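Local coordinates for protein probable branched-chain-amino-acid aminotransferase (Thermotoga maritima MSB8, PDB 3CSW) that probably transfers the amino group of leucine, isoleucine or valine to 2-oxoglutarate, using pyridoxal 5'-phosphate as cofactor, at residues Y49-K58 and V275-I285; R62-F70 and T140-G148. All coordinates share one frame; numbering follows the deposited sequence.

Overall arrangement
From the N terminus the chain lays down the first strands of the six-stranded antiparallel sheet, leaves it at the hairpin of strands 42-49 and 52-53, and enters helix 56-68. Interaction 1 joins the hairpin and the start of that helix to 275-285, the C-terminal tail beyond helix 262-276, and so closes a loop over most of the chain. Inside this loop lies interaction 2, in which the later turns of the same helix and the two residues after it meet 140-148, the segment carrying Lys145, probably the lysine that binds the cofactor covalently. The two centres are about 22 Å apart, and helix 56-68 thus links the C terminus to the pyridoxal phosphate pocket.

Interaction 1: residues Y49-K58 and V275-I285; sequences YSRAPFAAYK and VLNLEENWVGI
Phe54 and Trp282 form the apolar centre. The Phe54 ring turns its edge to the six-membered ring of Trp282 in an offset edge-to-face pair, with centroids 5.5 Å apart and planes at 68°. With CG of Phe54 anti to the backbone N (chi1 -176°), the far end of its ring reaches 275-285, where CZ lies 3.6 Å from CB of Val275 and CE1 lies against CB of Asn281. Ala55 CB covers one face of this ring near its rim, and Tyr49 CE2 covers the opposite face. The indole is also held by its own segment, since NE1 of Trp282 donates to the carbonyl O of Val275 at 3.1 Å, tilted out of the ring plane. Its benzo end meets CB of Ala52, 3.6 Å from CZ3 of Trp282, while Leu276 brings CD2 against CB of Tyr49. Beyond Ala52, Ile285 spreads its CG1-CD1 branch over Pro53 CG and Ala56 CB.

Polar groups border this core. Ala55 N donates to Asn281 O over 2.9 Å, a bent bond at 134°. One water bridges that same carbonyl, Pro53 O and Ala56 N; two others link Tyr57 N to Val283 O and Lys58 N to Glu280 O. At the outer edge the extended Lys58 chain delivers NZ to Glu280 OE2, a 2.6 Å salt bridge on the anti lone pair, and to Asn281 OD1 at 2.9 Å from above the carbonyl plane. Glu206 also pairs with Lys58, and Lys210 with Glu280, so the charges form a network with helix 203-214.

The whole is a C-terminal tail folded back on a helix N-terminus, with Ala55 at the N-cap, where a tight beta hairpin with a type I' turn passes into helix 56-68.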
loop_
_atom_site.group_PDB
_atom_site.type_symbol
_atom_site.label_atom_id
_atom_site.label_comp_id
_atom_site.label_asym_id
_atom_site.label_seq_id
_atom_site.Cartn_x
_atom_site.Cartn_y
_atom_site.Cartn_z
ATOM N N TYR A 49 29.848 15.829 -25.185
ATOM C CA TYR A 49 30.382 15.112 -26.349
ATOM C C TYR A 49 31.137 16.183 -27.132
ATOM O O TYR A 49 30.599 17.263 -27.398
ATOM C CB TYR A 49 29.294 14.469 -27.197
ATOM C CG TYR A 49 28.602 13.301 -26.517
ATOM C CD1 TYR A 49 29.216 12.047 -26.411
ATOM C CD2 TYR A 49 27.322 13.441 -25.991
ATOM C CE1 TYR A 49 28.561 10.959 -25.786
ATOM C CE2 TYR A 49 26.664 12.368 -25.364
ATOM C CZ TYR A 49 27.285 11.143 -25.254
ATOM O OH TYR A 49 26.604 10.120 -24.635
ATOM N N SER A 50 32.401 15.906 -27.438
ATOM C CA SER A 50 33.299 16.888 -28.060
ATOM C C SER A 50 33.352 18.173 -27.260
ATOM O O SER A 50 33.468 19.265 -27.832
ATOM C CB SER A 50 32.892 17.194 -29.504
ATOM O OG SER A 50 32.971 16.023 -30.299
ATOM N N ARG A 51 33.250 18.041 -25.938
ATOM C CA ARG A 51 33.341 19.174 -25.032
ATOM C C ARG A 51 32.140 20.122 -25.144
ATOM O O ARG A 51 32.143 21.208 -24.543
ATOM C CB ARG A 51 34.686 19.899 -25.239
ATOM C CG ARG A 51 35.883 18.906 -25.202
ATOM C CD ARG A 51 37.199 19.469 -25.700
ATOM N NE ARG A 51 37.569 20.701 -25.009
ATOM C CZ ARG A 51 37.533 21.921 -25.549
ATOM N NH1 ARG A 51 37.135 22.118 -26.807
ATOM N NH2 ARG A 51 37.902 22.967 -24.817
ATOM N N ALA A 52 31.111 19.696 -25.885
ATOM C CA ALA A 52 29.833 20.425 -25.974
ATOM C C ALA A 52 28.817 19.807 -25.004
ATOM O O ALA A 52 28.617 18.587 -25.021
ATOM C CB ALA A 52 29.287 20.378 -27.393
ATOM N N PRO A 53 28.171 20.633 -24.160
ATOM C CA PRO A 53 27.169 20.089 -23.213
ATOM C C PRO A 53 25.930 19.459 -23.874
ATOM O O PRO A 53 25.189 20.111 -24.643
ATOM C CB PRO A 53 26.798 21.281 -22.323
ATOM C CG PRO A 53 27.315 22.491 -23.008
ATOM C CD PRO A 53 28.362 22.086 -24.012
ATOM N N PHE A 54 25.746 18.181 -23.548
ATOM C CA PHE A 54 24.706 17.339 -24.091
ATOM C C PHE A 54 23.343 17.523 -23.414
ATOM O O PHE A 54 23.229 17.538 -22.185
ATOM C CB PHE A 54 25.114 15.865 -23.972
ATOM C CG PHE A 54 24.119 14.914 -24.594
ATOM C CD1 PHE A 54 23.909 14.916 -25.979
ATOM C CD2 PHE A 54 23.390 14.034 -23.809
ATOM C CE1 PHE A 54 23.000 14.047 -26.553
ATOM C CE2 PHE A 54 22.469 13.167 -24.378
ATOM C CZ PHE A 54 22.266 13.177 -25.739
ATOM N N ALA A 55 22.313 17.616 -24.254
ATOM C CA ALA A 55 20.927 17.739 -23.824
ATOM C C ALA A 55 20.742 18.867 -22.837
ATOM O O ALA A 55 19.952 18.736 -21.909
ATOM C CB ALA A 55 20.389 16.402 -23.252
ATOM N N ALA A 56 21.408 20.001 -23.089
ATOM C CA ALA A 56 21.402 21.120 -22.158
ATOM C C ALA A 56 19.992 21.662 -21.897
ATOM O O ALA A 56 19.605 21.876 -20.743
ATOM C CB ALA A 56 22.343 22.214 -22.613
ATOM N N TYR A 57 19.211 21.847 -22.956
ATOM C CA TYR A 57 17.845 22.342 -22.827
ATOM C C TYR A 57 16.952 21.353 -22.058
ATOM O O TYR A 57 16.185 21.755 -21.207
ATOM C CB TYR A 57 17.230 22.665 -24.209
ATOM C CG TYR A 57 15.876 23.313 -24.065
ATOM C CD1 TYR A 57 15.759 24.584 -23.509
ATOM C CD2 TYR A 57 14.713 22.641 -24.430
ATOM C CE1 TYR A 57 14.524 25.173 -23.325
ATOM C CE2 TYR A 57 13.472 23.221 -24.248
ATOM C CZ TYR A 57 13.381 24.489 -23.697
ATOM O OH TYR A 57 12.147 25.075 -23.515
ATOM N N LYS A 58 17.071 20.066 -22.362
ATOM C CA LYS A 58 16.307 19.034 -21.677
ATOM C C LYS A 58 16.584 19.015 -20.179
ATOM O O LYS A 58 15.659 18.884 -19.379
ATOM C CB LYS A 58 16.596 17.657 -22.283
ATOM C CG LYS A 58 16.027 17.517 -23.685
ATOM C CD LYS A 58 16.269 16.162 -24.297
ATOM C CE LYS A 58 15.479 16.027 -25.596
ATOM N NZ LYS A 58 15.846 14.715 -26.242
ATOM N N VAL A 275 22.453 10.133 -30.990
ATOM C CA VAL A 275 22.185 11.291 -30.119
ATOM C C VAL A 275 22.962 12.546 -30.558
ATOM O O VAL A 275 22.479 13.668 -30.391
ATOM C CB VAL A 275 22.397 10.961 -28.614
ATOM C CG1 VAL A 275 21.514 9.782 -28.220
ATOM C CG2 VAL A 275 23.898 10.707 -28.293
ATOM N N LEU A 276 24.146 12.349 -31.134
ATOM C CA LEU A 276 24.927 13.452 -31.645
ATOM C C LEU A 276 24.234 14.115 -32.845
ATOM O O LEU A 276 24.453 15.292 -33.094
ATOM C CB LEU A 276 26.341 13.008 -32.039
ATOM C CG LEU A 276 27.372 12.702 -30.951
ATOM C CD1 LEU A 276 28.656 12.207 -31.625
ATOM C CD2 LEU A 276 27.666 13.935 -30.153
ATOM N N ASN A 277 23.374 13.394 -33.561
ATOM C CA ASN A 277 22.693 14.009 -34.695
ATOM C C ASN A 277 21.201 14.268 -34.494
ATOM O O ASN A 277 20.501 14.591 -35.445
ATOM C CB ASN A 277 22.971 13.251 -36.007
ATOM C CG ASN A 277 22.987 14.184 -37.257
ATOM O OD1 ASN A 277 23.179 15.401 -37.169
ATOM N ND2 ASN A 277 22.795 13.593 -38.412
ATOM N N LEU A 278 20.728 14.184 -33.253
ATOM C CA LEU A 278 19.332 14.474 -32.940
ATOM C C LEU A 278 19.305 15.904 -32.386
ATOM O O LEU A 278 19.857 16.158 -31.321
ATOM C CB LEU A 278 18.781 13.445 -31.945
ATOM C CG LEU A 278 17.267 13.241 -31.983
ATOM C CD1 LEU A 278 16.893 12.427 -33.209
ATOM C CD2 LEU A 278 16.772 12.552 -30.711
ATOM N N GLU A 279 18.691 16.826 -33.132
ATOM C CA GLU A 279 18.708 18.284 -32.824
ATOM C C GLU A 279 18.131 18.663 -31.456
ATOM O O GLU A 279 18.603 19.603 -30.815
ATOM C CB GLU A 279 17.968 19.078 -33.933
ATOM C CG GLU A 279 17.579 20.525 -33.577
ATOM C CD GLU A 279 18.778 21.436 -33.293
ATOM O OE1 GLU A 279 19.915 21.052 -33.622
ATOM O OE2 GLU A 279 18.588 22.551 -32.750
ATOM N N GLU A 280 17.105 17.951 -31.027
ATOM C CA GLU A 280 16.487 18.189 -29.702
ATOM C C GLU A 280 17.469 18.074 -28.523
ATOM O O GLU A 280 17.222 18.637 -27.469
ATOM C CB GLU A 280 15.292 17.257 -29.484
ATOM C CG GLU A 280 15.643 15.789 -29.376
ATOM C CD GLU A 280 14.414 14.903 -29.243
ATOM O OE1 GLU A 280 13.585 14.886 -30.187
ATOM O OE2 GLU A 280 14.293 14.207 -28.203
ATOM N N ASN A 281 18.582 17.369 -28.713
ATOM C CA ASN A 281 19.647 17.274 -27.707
ATOM C C ASN A 281 20.675 18.409 -27.754
ATOM O O ASN A 281 21.585 18.446 -26.928
ATOM C CB ASN A 281 20.399 15.948 -27.872
ATOM C CG ASN A 281 19.537 14.762 -27.593
ATOM O OD1 ASN A 281 18.729 14.777 -26.661
ATOM N ND2 ASN A 281 19.716 13.706 -28.373
ATOM N N TRP A 282 20.527 19.319 -28.725
ATOM C CA TRP A 282 21.500 20.388 -28.966
ATOM C C TRP A 282 20.943 21.792 -29.129
ATOM O O TRP A 282 21.706 22.711 -29.420
ATOM C CB TRP A 282 22.361 20.034 -30.182
ATOM C CG TRP A 282 23.092 18.731 -29.979
ATOM C CD1 TRP A 282 22.764 17.525 -30.506
ATOM C CD2 TRP A 282 24.230 18.506 -29.138
ATOM N NE1 TRP A 282 23.640 16.563 -30.074
ATOM C CE2 TRP A 282 24.552 17.139 -29.234
ATOM C CE3 TRP A 282 25.024 19.333 -28.333
ATOM C CZ2 TRP A 282 25.630 16.574 -28.544
ATOM C CZ3 TRP A 282 26.091 18.765 -27.641
ATOM C CH2 TRP A 282 26.384 17.402 -27.760
ATOM N N VAL A 283 19.647 21.976 -28.916
ATOM C CA VAL A 283 18.995 23.284 -28.978
ATOM C C VAL A 283 19.744 24.288 -28.108
ATOM O O VAL A 283 20.008 23.986 -26.947
ATOM C CB VAL A 283 17.541 23.225 -28.409
ATOM C CG1 VAL A 283 16.773 24.469 -28.806
ATOM C CG2 VAL A 283 16.802 21.984 -28.884
ATOM N N GLY A 284 20.065 25.465 -28.648
ATOM C CA GLY A 284 20.700 26.554 -27.885
ATOM C C GLY A 284 22.194 26.483 -27.614
ATOM O O GLY A 284 22.739 27.378 -26.954
ATOM N N ILE A 285 22.847 25.431 -28.105
ATOM C CA ILE A 285 24.268 25.174 -27.874
ATOM C C ILE A 285 25.080 25.462 -29.142
ATOM O O ILE A 285 25.904 26.394 -29.210
ATOM C CB ILE A 285 24.494 23.689 -27.396
ATOM C CG1 ILE A 285 24.015 23.503 -25.943
ATOM C CG2 ILE A 285 25.955 23.262 -27.528
ATOM C CD1 ILE A 285 24.579 24.524 -24.926
ATOM O OXT ILE A 285 24.918 24.781 -30.157
HETATM O O HOH W 1 22.707 20.557 -25.656
HETATM O O HOH W 2 20.231 21.743 -25.673
HETATM O O HOH W 3 18.534 19.633 -25.191
#

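Interaction 2: residues R62-F70 and T140-G148; sequences RLKRSADFF and TPPALKITG. With PLP (pyridoxal-5'-phosphate), chain E.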
loop_
_atom_site.group_PDB
_atom_site.type_symbol
_atom_site.label_atom_id
_atom_site.label_comp_id
_atom_site.label_asym_id
_atom_site.label_seq_id
_atom_site.Cartn_x
_atom_site.Cartn_y
_atom_site.Cartn_z
ATOM N N ARG A 62 14.060 20.140 -16.878
ATOM C CA ARG A 62 13.881 19.210 -15.750
ATOM C C ARG A 62 14.227 19.916 -14.454
ATOM O O ARG A 62 13.576 19.707 -13.433
ATOM C CB ARG A 62 14.771 17.959 -15.850
ATOM C CG ARG A 62 14.085 16.659 -16.266
ATOM C CD ARG A 62 14.572 15.476 -15.399
ATOM N NE ARG A 62 16.022 15.278 -15.458
ATOM C CZ ARG A 62 16.639 14.121 -15.689
ATOM N NH1 ARG A 62 15.962 13.002 -15.877
ATOM N NH2 ARG A 62 17.959 14.084 -15.714
ATOM N N LEU A 63 15.282 20.732 -14.499
ATOM C CA LEU A 63 15.710 21.513 -13.336
ATOM C C LEU A 63 14.567 22.450 -12.942
ATOM O O LEU A 63 14.181 22.508 -11.777
ATOM C CB LEU A 63 17.005 22.290 -13.626
ATOM C CG LEU A 63 17.737 22.991 -12.462
ATOM C CD1 LEU A 63 18.307 22.006 -11.412
ATOM C CD2 LEU A 63 18.868 23.867 -12.986
ATOM N N LYS A 64 14.012 23.166 -13.917
ATOM C CA LYS A 64 12.883 24.064 -13.654
ATOM C C LYS A 64 11.687 23.316 -13.025
ATOM O O LYS A 64 11.067 23.780 -12.066
ATOM C CB LYS A 64 12.459 24.771 -14.941
ATOM C CG LYS A 64 11.377 25.806 -14.711
ATOM C CD LYS A 64 11.066 26.669 -15.955
ATOM C CE LYS A 64 10.191 27.885 -15.558
ATOM N NZ LYS A 64 9.224 27.576 -14.422
ATOM N N ARG A 65 11.387 22.147 -13.562
ATOM C CA ARG A 65 10.312 21.319 -13.051
ATOM C C ARG A 65 10.556 20.866 -11.606
ATOM O O ARG A 65 9.625 20.881 -10.803
ATOM C CB ARG A 65 10.090 20.105 -13.967
ATOM C CG ARG A 65 8.960 19.213 -13.525
ATOM C CD ARG A 65 8.856 17.994 -14.400
ATOM N NE ARG A 65 9.989 17.101 -14.175
ATOM C CZ ARG A 65 10.259 16.026 -14.902
ATOM N NH1 ARG A 65 9.472 15.683 -15.913
ATOM N NH2 ARG A 65 11.328 15.298 -14.614
ATOM N N SER A 66 11.785 20.454 -11.276
ATOM C CA SER A 66 12.142 20.117 -9.898
ATOM C C SER A 66 12.009 21.352 -9.002
ATOM O O SER A 66 11.552 21.244 -7.857
ATOM C CB SER A 66 13.559 19.552 -9.790
ATOM O OG SER A 66 13.639 18.194 -10.218
ATOM N N ALA A 67 12.405 22.514 -9.526
ATOM C CA ALA A 67 12.325 23.768 -8.791
ATOM C C ALA A 67 10.874 24.162 -8.526
ATOM O O ALA A 67 10.579 24.752 -7.487
ATOM C CB ALA A 67 13.061 24.889 -9.539
ATOM N N ASP A 68 9.975 23.827 -9.452
ATOM C CA ASP A 68 8.549 24.168 -9.316
ATOM C C ASP A 68 7.831 23.396 -8.221
ATOM O O ASP A 68 6.894 23.925 -7.625
ATOM C CB ASP A 68 7.812 24.002 -10.645
ATOM C CG ASP A 68 8.179 25.090 -11.653
ATOM O OD1 ASP A 68 8.662 26.171 -11.236
ATOM O OD2 ASP A 68 7.990 24.855 -12.868
ATOM N N PHE A 69 8.267 22.169 -7.921
ATOM C CA PHE A 69 7.731 21.477 -6.741
ATOM C C PHE A 69 7.968 22.323 -5.444
ATOM O O PHE A 69 7.588 21.874 -4.359
ATOM C CB PHE A 69 8.296 20.050 -6.575
ATOM C CG PHE A 69 7.908 19.080 -7.695
ATOM C CD1 PHE A 69 6.567 18.804 -7.983
ATOM C CD2 PHE A 69 8.891 18.411 -8.442
ATOM C CE1 PHE A 69 6.212 17.885 -9.028
ATOM C CE2 PHE A 69 8.555 17.505 -9.484
ATOM C CZ PHE A 69 7.218 17.238 -9.774
ATOM N N PHE A 70 8.577 23.520 -5.556
ATOM C CA PHE A 70 8.805 24.440 -4.414
ATOM C C PHE A 70 8.429 25.903 -4.670
ATOM O O PHE A 70 8.728 26.769 -3.838
ATOM C CB PHE A 70 10.286 24.463 -4.035
ATOM C CG PHE A 70 10.823 23.146 -3.617
ATOM C CD1 PHE A 70 11.213 22.218 -4.564
ATOM C CD2 PHE A 70 10.959 22.835 -2.275
ATOM C CE1 PHE A 70 11.711 20.998 -4.183
ATOM C CE2 PHE A 70 11.466 21.610 -1.883
ATOM C CZ PHE A 70 11.840 20.689 -2.838
ATOM N N THR A 140 6.041 11.643 -2.113
ATOM C CA THR A 140 6.997 12.513 -2.802
ATOM C C THR A 140 6.893 12.261 -4.310
ATOM O O THR A 140 6.770 11.118 -4.712
ATOM C CB THR A 140 8.469 12.241 -2.356
ATOM O OG1 THR A 140 8.582 12.397 -0.940
ATOM C CG2 THR A 140 9.456 13.179 -3.047
ATOM N N PRO A 141 6.933 13.328 -5.136
ATOM C CA PRO A 141 6.964 13.107 -6.564
ATOM C C PRO A 141 8.248 12.423 -6.997
ATOM O O PRO A 141 9.338 12.878 -6.662
ATOM C CB PRO A 141 6.880 14.518 -7.173
ATOM C CG PRO A 141 6.507 15.432 -6.063
ATOM C CD PRO A 141 6.881 14.764 -4.779
ATOM N N PRO A 142 8.132 11.302 -7.717
ATOM C CA PRO A 142 9.295 10.589 -8.215
ATOM C C PRO A 142 10.237 11.439 -9.074
ATOM O O PRO A 142 11.443 11.192 -9.071
ATOM C CB PRO A 142 8.682 9.485 -9.066
ATOM C CG PRO A 142 7.324 9.310 -8.542
ATOM C CD PRO A 142 6.874 10.626 -8.066
ATOM N N ALA A 143 9.694 12.422 -9.797
ATOM C CA ALA A 143 10.496 13.295 -10.656
ATOM C C ALA A 143 11.197 14.438 -9.913
ATOM O O ALA A 143 11.904 15.213 -10.544
ATOM C CB ALA A 143 9.630 13.867 -11.815
ATOM N N LEU A 144 11.004 14.575 -8.602
ATOM C CA LEU A 144 11.779 15.578 -7.832
ATOM C C LEU A 144 13.239 15.096 -7.626
ATOM O O LEU A 144 13.498 14.212 -6.804
ATOM C CB LEU A 144 11.102 15.904 -6.484
ATOM C CG LEU A 144 11.863 16.799 -5.484
ATOM C CD1 LEU A 144 12.230 18.175 -6.095
ATOM C CD2 LEU A 144 11.081 16.961 -4.192
ATOM N N LYS A 145 14.180 15.680 -8.368
ATOM C CA LYS A 145 15.602 15.358 -8.221
ATOM C C LYS A 145 16.179 16.300 -7.191
ATOM O O LYS A 145 16.548 17.440 -7.528
ATOM C CB LYS A 145 16.377 15.554 -9.511
ATOM C CG LYS A 145 16.343 14.435 -10.476
ATOM C CD LYS A 145 17.171 14.776 -11.726
ATOM C CE LYS A 145 18.616 14.399 -11.584
ATOM N NZ LYS A 145 18.856 13.032 -12.146
ATOM N N ILE A 146 16.222 15.818 -5.946
ATOM C CA ILE A 146 16.683 16.568 -4.791
ATOM C C ILE A 146 17.773 15.719 -4.078
ATOM O O ILE A 146 17.693 14.488 -4.050
ATOM C CB ILE A 146 15.502 17.043 -3.904
ATOM C CG1 ILE A 146 15.990 18.110 -2.908
ATOM C CG2 ILE A 146 14.794 15.854 -3.191
ATOM C CD1 ILE A 146 14.911 18.983 -2.344
ATOM N N THR A 147 18.828 16.377 -3.602
ATOM C CA THR A 147 20.036 15.691 -3.112
ATOM C C THR A 147 19.819 14.819 -1.858
ATOM O O THR A 147 20.550 13.845 -1.629
ATOM C CB THR A 147 21.177 16.700 -2.807
ATOM O OG1 THR A 147 20.673 17.734 -1.940
ATOM C CG2 THR A 147 21.762 17.303 -4.114
ATOM N N GLY A 148 18.820 15.171 -1.056
ATOM C CA GLY A 148 18.556 14.458 0.183
ATOM C C GLY A 148 17.446 13.438 0.194
ATOM O O GLY A 148 17.188 12.875 1.245
HETATM N N1 PLP E . 17.041 7.371 -12.117
HETATM C C2 PLP E . 17.541 8.108 -11.048
HETATM C C2A PLP E . 17.006 7.806 -9.683
HETATM C C3 PLP E . 18.523 9.098 -11.273
HETATM O O3 PLP E . 19.094 9.779 -10.224
HETATM C C4 PLP E . 18.988 9.333 -12.590
HETATM C C4A PLP E . 20.079 10.336 -12.849
HETATM O O4A PLP E . 21.272 10.013 -12.694
HETATM C C5 PLP E . 18.472 8.571 -13.651
HETATM C C6 PLP E . 17.494 7.605 -13.400
HETATM C C5A PLP E . 19.088 8.618 -15.031
HETATM O O4P PLP E . 18.581 9.728 -15.759
HETATM P P PLP E . 19.410 10.433 -16.974
HETATM O O1P PLP E . 18.746 11.774 -17.345
HETATM O O2P PLP E . 19.404 9.525 -18.171
HETATM O O3P PLP E . 20.823 10.632 -16.443
HETATM O O HOH W 4 12.354 17.087 -12.413
#
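In the conformer described, one of two modelled, bends at chi2 and chi3 (-137° and -58°) swing the guanidinium of Arg62 across the side chain of Lys145, whose own chain bends at chi3 and chi4 to bring NZ to the cofactor. CD of Lys145 lies over one face of the guanidinium, offset toward its rim. At its edge this Arg62 conformer's NH2 donates to the phosphate oxygen O1P of pyridoxal phosphate at 2.9 Å, and NH1 adds a weak bond to the same atom; Glu44 pairs with NE, which should help fix the group's rotation. Lys145 NZ stops 3.0 Å from C4A of the cofactor, unattached here, although by similarity this lysine forms the internal aldimine, the Schiff base of class IV aminotransferases. Behind the pocket, Ser66 OG accepts the backbone N-H of Lys145 in a nearly straight bond (3.2 Å, 165°), a second-shell hold on the cofactor lysine. A water accepts from Arg65 NE and lies within hydrogen-bonding distance of Ser66 OG, Arg62 O and Ala143 O. Ala143 CB sits over one face of the Arg65 guanidinium, which forms a salt bridge with Asp201. Pro141 CG lies over a face of the Phe69 ring in a CH-pi contact, 4.0 Å from its centroid. Leu144 CD1 meets the edge of the poorly ordered Phe70 ring, while Ile146 CD1 approaches its CZ obliquely; Arg157 of the second subunit packs on Phe70.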